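Local structure of transcriptional regulator, LuxR family (Burkholderia thailandensis, 3MQQ) at the interface of chains A and B. The protein is a LuxR-family transcriptional regulator that probably binds DNA, represented here by its PAS domain in complex with ethanol. Numbering follows the deposited sequence. Chains: chain A/B, Transcriptional regulator, LuxR family.

The interface of chains A and B. Residues chain A 91, 93; chain B 13-14, 111, 117.
A:His91 meets chain B through two parts of its imidazole ring: a rim near the carboxylate of B:Glu111 and a face beneath the guanidinium of B:Arg117. NH1 of B:Arg117 lies over that face, 3.3 Å from the ring centroid of A:His91, a cation-pi contact. This nitrogen is offset from the ring centre to lie over CD2, at a spacing too tight to interpret. The guanidinium is tilted rather than stacked flat, its plane turned 48° from the ring. A bend at chi3 of B:Arg117 brings the group back over the imidazole and presents NH1, with the edge of the guanidinium pointing at CB of A:His91.

At the rim, OE2 of B:Glu111 is modelled in the ring plane beside CE1, the carbon between the two ring nitrogens of A:His91, but the approach is too close to be sound. A ring turned by 180° about chi2 would place NE2 near the modelled CE1, so the ring orientation is itself uncertain. The carboxylate is twisted 38° out of the ring plane, and its other oxygen, OE1, is 3.5 Å from ND1 of A:His91 as modelled. With chi1 at -177° the imidazole of A:His91 swings away from its own backbone N towards chain B, where the extended chain of B:Glu111 meets it from the opposite direction.

Two residues along strand 87-96, A:Thr93 extends the contact. Its methyl CG2 is 3.6 Å from OE2 of B:Glu111 and 4.1 Å from CG2 of B:Ile14, bridging the polar cluster and an apolar edge. The hydroxyl OG1 of A:Thr93 sits beside the ring of B:Pro13 at a doubtfully short distance; the sounder evidence is CB of A:Thr93, 3.9 Å from CG of that proline.

The patch therefore joins strand 87-96 of one PAS domain to strand 106-112, the B:Pro13-B:Ile14 segment and the C-terminal stretch of the crystallised fragment of the other. Repeated by two-fold symmetry, it probably contributes to the pairing seen in the crystal, burying 142 Å² in this patch and possibly reflecting dimerisation of the regulator.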
loop_
_atom_site.group_PDB
_atom_site.type_symbol
_atom_site.label_atom_id
_atom_site.label_comp_id
_atom_site.label_asym_id
_atom_site.label_seq_id
_atom_site.Cartn_x
_atom_site.Cartn_y
_atom_site.Cartn_z
ATOM N N HIS A 91 -2.577 8.121 -5.577
ATOM C CA HIS A 91 -2.363 8.258 -4.149
ATOM C C HIS A 91 -0.984 7.682 -3.830
ATOM O O HIS A 91 -0.653 6.596 -4.265
ATOM C CB HIS A 91 -3.397 7.459 -3.366
ATOM C CG HIS A 91 -3.259 7.621 -1.888
ATOM N ND1 HIS A 91 -3.143 6.560 -1.019
ATOM C CD2 HIS A 91 -3.255 8.740 -1.121
ATOM C CE1 HIS A 91 -3.053 7.018 0.223
ATOM N NE2 HIS A 91 -3.112 8.336 0.186
ATOM N N THR A 93 2.067 7.020 -0.763
ATOM C CA THR A 93 2.445 7.077 0.644
ATOM C C THR A 93 3.915 6.706 0.717
ATOM O O THR A 93 4.444 6.039 -0.162
ATOM C CB THR A 93 1.640 6.126 1.579
ATOM O OG1 THR A 93 2.109 4.783 1.450
ATOM C CG2 THR A 93 0.132 6.161 1.296
ATOM N N PRO B 13 4.328 2.397 5.301
ATOM C CA PRO B 13 3.466 3.399 5.906
ATOM C C PRO B 13 1.993 3.031 5.857
ATOM O O PRO B 13 1.132 3.854 6.230
ATOM C CB PRO B 13 3.705 4.633 5.027
ATOM C CG PRO B 13 4.139 4.095 3.723
ATOM C CD PRO B 13 4.868 2.810 4.001
ATOM N N ILE B 14 1.713 1.856 5.311
ATOM C CA ILE B 14 0.356 1.306 5.291
ATOM C C ILE B 14 0.369 -0.063 5.957
ATOM O O ILE B 14 1.399 -0.746 6.017
ATOM C CB ILE B 14 -0.219 1.157 3.862
ATOM C CG1 ILE B 14 0.649 0.214 3.024
ATOM C CG2 ILE B 14 -0.404 2.527 3.201
ATOM C CD1 ILE B 14 0.075 -0.094 1.690
ATOM N N GLU B 111 -5.462 0.891 4.789
ATOM C CA GLU B 111 -5.070 2.231 5.063
ATOM C C GLU B 111 -6.236 2.957 5.740
ATOM O O GLU B 111 -7.340 2.920 5.249
ATOM C CB GLU B 111 -4.682 2.936 3.757
ATOM C CG GLU B 111 -4.320 4.386 3.966
ATOM C CD GLU B 111 -3.940 5.063 2.685
ATOM O OE1 GLU B 111 -4.365 4.590 1.612
ATOM O OE2 GLU B 111 -3.212 6.072 2.744
ATOM N N ARG B 117 -7.210 13.945 3.747
ATOM C CA ARG B 117 -6.276 13.628 2.670
ATOM C C ARG B 117 -5.502 14.878 2.263
ATOM O O ARG B 117 -6.095 15.935 1.968
ATOM C CB ARG B 117 -7.019 13.072 1.452
ATOM C CG ARG B 117 -7.753 11.772 1.714
ATOM C CD ARG B 117 -8.395 11.240 0.453
ATOM N NE ARG B 117 -7.409 10.611 -0.413
ATOM C CZ ARG B 117 -7.107 9.324 -0.360
ATOM N NH1 ARG B 117 -6.203 8.818 -1.186
ATOM N NH2 ARG B 117 -7.722 8.537 0.514
#